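Local coordinates for protein mandelate racemase/muconate lactonizing enzyme/Enolase superfamily (PDB 2HZG) that belongs to the enolase superfamily, pairing a capping N-terminal domain with a beta/alpha barrel that binds a metal ion, here sodium, at residues Val223-Glu228 against Thr300-Thr305; Ala240-Gly243 against Arg249-Gly252. All blocks are in the same frame, centred on the assembly; numbering follows the deposited sequence.

Contact 1. Residues Val223-Glu228 against Thr300-Thr305; sequences VLWLEE and TYVNHT. With NA (sodium ion), chain C.
The indole of Trp225 meets Val302 obliquely, CH2 lying 4.5 Å from CG2, while the imidazole of His304 receives Glu227 at its edge, near the ring plane, with OE2 4.4 Å from CD2. The rings of Phe273 and Tyr137 also meet the indole. Neither pair across the contact is a hydrogen bond; the sodium ion, bound by Glu227 OE2, and a metal-bound water hydrogen-bonded to His304 NE2 link the two side chains. Glu227 reaches the ion on an extended chain, CG anti to the backbone N (chi1 174°), and OE2 binds sodium at 2.3 Å. Its other oxygen, OE1, accepts a bent bond from Trp225 NE1 (3.0 Å, 140°) through the anti lone pair and is also salt-bridged to Lys165, so both carboxylate oxygens are engaged and the group's rotation is fixed. Asp199 and Glu254 complete the protein ligands of the metal. His304 NE2 lies 3.1 Å from its water, and ND1 is hydrogen-bonded to Asp277, which steadies the ring. Strands 225-227 and 300-303 thus face each other across the interior of the beta/alpha barrel, with strands 249-252 and 273-276 between them in the sheet and Ile327 of strand 327-331 touching both Trp225 and Val302.

Contact 2. Residues Ala240-Gly243 against Arg249-Gly252; sequences ALAG and RIAG
A beta-alpha-beta crossover, the repeating element of parallel beta/alpha barrels, is closed here: strand 225-227 leads into helix 235-242, and a short loop returns the chain to strand 249-252. The contact lies on the outer side of the barrel, where the last turn of the helix packs on the strand that follows it, and it illustrates how one branched side chain can serve as the whole interface on the strand side. That side chain is Ile250, whose CA comes 6.4 Å from the CA of Ala242. Its CB points toward the helix, and CG1 lies beside the backbone N, anti to the carbonyl carbon (chi1 -50°), which presents the longer branch to two successive helix residues. The terminal methyl CD1 goes to Leu241 and the methylene CG1 to Ala242, so the two contacts are shared out along a single branch. Leu241 and Ile250 meet crosswise, their side chains at about a right angle. No hydrogen bond spans the two segments; the interface is apolar, although the backbone bond from Gly243 N to Ala240 O (3.2 Å) holds the chain in a turn where the helix finishes. Pro229, in the loop after strand 225-227, touches both Leu241 and Ile250, and Leu241 also reaches Leu226 and the neighbouring helix 208-212, filling the layer between helices and strands. The closest approaches are Leu241 CD2 to Ile250 CD1 at 3.9 Å and Ala242 CB to Ile250 CG1 at 4.0 Å.

Contact 1 and contact 2, with centres 11 Å apart, exemplify the two sides of a barrel wall: one faces the metal site, the other the surrounding helices. Strands 225-227 and 249-252 join them as parallel neighbours, with probable backbone hydrogen bonds from Leu226 N to Arg249 O (2.7 Å) and from Glu228 N to Ala251 O (2.9 Å). On the inner side Trp225 CD1 packs 3.6 Å from Ala251 CB, whereas Leu226 and Ile250 face the helix layer. The same sodium ion that Glu227 binds in contact 1 lies about 12 Å from the nearest atom of the Ile250 side chain. Along the chain, contact 2 is nested within the loop that contact 1 closes.

Contact 1. Residues Val223-Glu228 against Thr300-Thr305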
loop_
_atom_site.group_PDB
_atom_site.type_symbol
_atom_site.label_atom_id
_atom_site.label_comp_id
_atom_site.label_asym_id
_atom_site.label_seq_id
_atom_site.Cartn_x
_atom_site.Cartn_y
_atom_site.Cartn_z
ATOM N N VAL A 223 9.213 -30.016 -6.690
ATOM C CA VAL A 223 8.809 -28.629 -6.963
ATOM C C VAL A 223 9.997 -27.649 -6.905
ATOM O O VAL A 223 10.820 -27.671 -5.970
ATOM C CB VAL A 223 7.639 -28.196 -6.042
ATOM C CG1 VAL A 223 7.253 -26.717 -6.264
ATOM C CG2 VAL A 223 6.420 -29.093 -6.277
ATOM N N LEU A 224 10.093 -26.807 -7.927
ATOM C CA LEU A 224 11.179 -25.831 -8.035
ATOM C C LEU A 224 11.069 -24.691 -7.003
ATOM O O LEU A 224 12.051 -24.344 -6.346
ATOM C CB LEU A 224 11.239 -25.264 -9.465
ATOM C CG LEU A 224 12.254 -24.150 -9.779
ATOM C CD1 LEU A 224 13.689 -24.667 -9.663
ATOM C CD2 LEU A 224 11.991 -23.529 -11.170
ATOM N N TRP A 225 9.882 -24.090 -6.892
ATOM C CA TRP A 225 9.701 -23.014 -5.951
ATOM C C TRP A 225 8.305 -23.017 -5.367
ATOM O O TRP A 225 7.351 -23.561 -5.952
ATOM C CB TRP A 225 10.066 -21.630 -6.552
ATOM C CG TRP A 225 9.028 -20.988 -7.498
ATOM C CD1 TRP A 225 7.706 -20.697 -7.226
ATOM C CD2 TRP A 225 9.267 -20.521 -8.837
ATOM N NE1 TRP A 225 7.115 -20.093 -8.334
ATOM C CE2 TRP A 225 8.057 -19.973 -9.323
ATOM C CE3 TRP A 225 10.395 -20.512 -9.672
ATOM C CZ2 TRP A 225 7.943 -19.437 -10.614
ATOM C CZ3 TRP A 225 10.282 -19.978 -10.937
ATOM C CH2 TRP A 225 9.062 -19.440 -11.395
ATOM N N LEU A 226 8.221 -22.410 -4.192
ATOM C CA LEU A 226 6.983 -22.194 -3.479
ATOM C C LEU A 226 6.807 -20.698 -3.430
ATOM O O LEU A 226 7.617 -19.990 -2.844
ATOM C CB LEU A 226 7.078 -22.778 -2.063
ATOM C CG LEU A 226 5.903 -22.444 -1.138
ATOM C CD1 LEU A 226 4.595 -23.057 -1.678
ATOM C CD2 LEU A 226 6.229 -22.895 0.306
ATOM N N GLU A 227 5.734 -20.223 -4.053
ATOM C CA GLU A 227 5.519 -18.801 -4.299
ATOM C C GLU A 227 4.509 -18.210 -3.312
ATOM O O GLU A 227 3.492 -18.833 -2.997
ATOM C CB GLU A 227 5.065 -18.630 -5.752
ATOM C CG GLU A 227 4.656 -17.238 -6.172
ATOM C CD GLU A 227 4.404 -17.146 -7.666
ATOM O OE1 GLU A 227 4.973 -17.945 -8.443
ATOM O OE2 GLU A 227 3.658 -16.231 -8.070
ATOM N N GLU A 228 4.829 -17.024 -2.797
ATOM C CA GLU A 228 3.942 -16.288 -1.883
ATOM C C GLU A 228 3.411 -17.128 -0.717
ATOM O O GLU A 228 2.191 -17.204 -0.531
ATOM C CB GLU A 228 2.751 -15.683 -2.656
ATOM C CG GLU A 228 3.127 -14.506 -3.560
ATOM C CD GLU A 228 2.097 -13.383 -3.489
ATOM O OE1 GLU A 228 2.431 -12.301 -2.897
ATOM O OE2 GLU A 228 0.945 -13.603 -3.982
ATOM N N THR A 300 17.473 -14.690 -9.316
ATOM C CA THR A 300 16.706 -14.812 -10.550
ATOM C C THR A 300 15.462 -13.920 -10.547
ATOM O O THR A 300 14.649 -13.964 -9.626
ATOM C CB THR A 300 16.285 -16.262 -10.816
ATOM O OG1 THR A 300 17.441 -17.105 -10.805
ATOM C CG2 THR A 300 15.560 -16.385 -12.203
ATOM N N TYR A 301 15.340 -13.111 -11.597
ATOM C CA TYR A 301 14.186 -12.253 -11.811
ATOM C C TYR A 301 13.208 -12.940 -12.775
ATOM O O TYR A 301 13.620 -13.524 -13.765
ATOM C CB TYR A 301 14.659 -10.909 -12.383
ATOM C CG TYR A 301 13.577 -9.893 -12.615
ATOM C CD1 TYR A 301 13.440 -8.782 -11.765
ATOM C CD2 TYR A 301 12.730 -9.988 -13.736
ATOM C CE1 TYR A 301 12.448 -7.820 -12.000
ATOM C CE2 TYR A 301 11.734 -9.038 -13.973
ATOM C CZ TYR A 301 11.603 -7.965 -13.103
ATOM O OH TYR A 301 10.637 -7.037 -13.344
ATOM N N VAL A 302 11.916 -12.873 -12.456
ATOM C CA VAL A 302 10.875 -13.426 -13.307
ATOM C C VAL A 302 9.761 -12.403 -13.324
ATOM O O VAL A 302 9.533 -11.715 -12.330
ATOM C CB VAL A 302 10.303 -14.806 -12.785
ATOM C CG1 VAL A 302 9.574 -15.551 -13.914
ATOM C CG2 VAL A 302 11.396 -15.722 -12.177
ATOM N N ASN A 303 9.075 -12.283 -14.452
ATOM C CA ASN A 303 7.829 -11.537 -14.465
ATOM C C ASN A 303 6.745 -12.249 -13.649
ATOM O O ASN A 303 6.741 -13.492 -13.547
ATOM C CB ASN A 303 7.329 -11.335 -15.898
ATOM C CG ASN A 303 6.994 -12.643 -16.580
ATOM O OD1 ASN A 303 7.787 -13.577 -16.564
ATOM N ND2 ASN A 303 5.812 -12.725 -17.154
ATOM N N HIS A 304 5.856 -11.458 -13.051
ATOM C CA HIS A 304 4.547 -11.956 -12.675
ATOM C C HIS A 304 3.550 -11.455 -13.714
ATOM O O HIS A 304 3.374 -10.249 -13.871
ATOM C CB HIS A 304 4.087 -11.487 -11.282
ATOM C CG HIS A 304 2.653 -11.817 -11.014
ATOM N ND1 HIS A 304 1.620 -10.953 -11.303
ATOM C CD2 HIS A 304 2.073 -12.954 -10.562
ATOM C CE1 HIS A 304 0.466 -11.530 -11.021
ATOM N NE2 HIS A 304 0.715 -12.745 -10.565
ATOM N N THR A 305 2.919 -12.386 -14.436
ATOM C CA THR A 305 1.861 -12.048 -15.388
ATOM C C THR A 305 0.780 -13.111 -15.359
ATOM O O THR A 305 1.076 -14.273 -15.578
ATOM C CB THR A 305 2.376 -11.994 -16.851
ATOM O OG1 THR A 305 3.477 -11.091 -16.933
ATOM C CG2 THR A 305 1.258 -11.529 -17.798
HETATM NA NA NA C . 1.400 -15.604 -8.096
HETATM O O HOH W 1 0.483 -15.528 -5.404
HETATM O O HOH W 2 -0.728 -14.411 -8.421
HETATM O O HOH W 3 1.065 -16.042 -10.604
#

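Contact 2. Residues Ala240-Gly243 against Arg249-Gly252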
loop_
_atom_site.group_PDB
_atom_site.type_symbol
_atom_site.label_atom_id
_atom_site.label_comp_id
_atom_site.label_asym_id
_atom_site.label_seq_id
_atom_site.Cartn_x
_atom_site.Cartn_y
_atom_site.Cartn_z
ATOM N N ALA A 240 12.327 -17.470 7.811
ATOM C CA ALA A 240 12.183 -18.684 8.654
ATOM C C ALA A 240 11.889 -19.936 7.805
ATOM O O ALA A 240 12.518 -20.976 7.980
ATOM C CB ALA A 240 11.100 -18.479 9.719
ATOM N N LEU A 241 10.947 -19.827 6.874
ATOM C CA LEU A 241 10.603 -20.935 5.990
ATOM C C LEU A 241 11.797 -21.386 5.138
ATOM O O LEU A 241 12.068 -22.589 5.010
ATOM C CB LEU A 241 9.416 -20.558 5.087
ATOM C CG LEU A 241 8.750 -21.723 4.326
ATOM C CD1 LEU A 241 8.164 -22.755 5.299
ATOM C CD2 LEU A 241 7.658 -21.198 3.388
ATOM N N ALA A 242 12.497 -20.417 4.554
ATOM C CA ALA A 242 13.662 -20.683 3.727
ATOM C C ALA A 242 14.806 -21.353 4.501
ATOM O O ALA A 242 15.639 -22.009 3.895
ATOM C CB ALA A 242 14.150 -19.392 3.074
ATOM N N GLY A 243 14.844 -21.183 5.822
ATOM C CA GLY A 243 15.917 -21.757 6.644
ATOM C C GLY A 243 15.663 -23.177 7.127
ATOM O O GLY A 243 16.479 -23.739 7.841
ATOM N N ARG A 249 12.676 -23.839 -3.367
ATOM C CA ARG A 249 13.061 -22.477 -3.025
ATOM C C ARG A 249 11.833 -21.610 -2.829
ATOM O O ARG A 249 10.738 -21.994 -3.233
ATOM C CB ARG A 249 14.010 -21.932 -4.097
ATOM C CG ARG A 249 15.334 -22.713 -4.075
ATOM C CD ARG A 249 16.121 -22.496 -5.340
ATOM N NE ARG A 249 16.730 -21.166 -5.359
ATOM C CZ ARG A 249 17.401 -20.661 -6.388
ATOM N NH1 ARG A 249 17.540 -21.366 -7.509
ATOM N NH2 ARG A 249 17.922 -19.442 -6.297
ATOM N N ILE A 250 12.004 -20.461 -2.177
ATOM C CA ILE A 250 10.877 -19.562 -1.934
ATOM C C ILE A 250 10.884 -18.461 -3.003
ATOM O O ILE A 250 11.942 -17.976 -3.407
ATOM C CB ILE A 250 10.877 -18.965 -0.476
ATOM C CG1 ILE A 250 11.040 -20.068 0.596
ATOM C CG2 ILE A 250 9.610 -18.125 -0.212
ATOM C CD1 ILE A 250 10.153 -21.312 0.437
ATOM N N ALA A 251 9.699 -18.123 -3.485
ATOM C CA ALA A 251 9.552 -17.069 -4.489
ATOM C C ALA A 251 8.504 -16.087 -4.035
ATOM O O ALA A 251 7.586 -16.442 -3.294
ATOM C CB ALA A 251 9.164 -17.668 -5.858
ATOM N N GLY A 252 8.634 -14.841 -4.477
ATOM C CA GLY A 252 7.577 -13.861 -4.249
ATOM C C GLY A 252 7.944 -12.518 -4.838
ATOM O O GLY A 252 8.954 -12.396 -5.542
#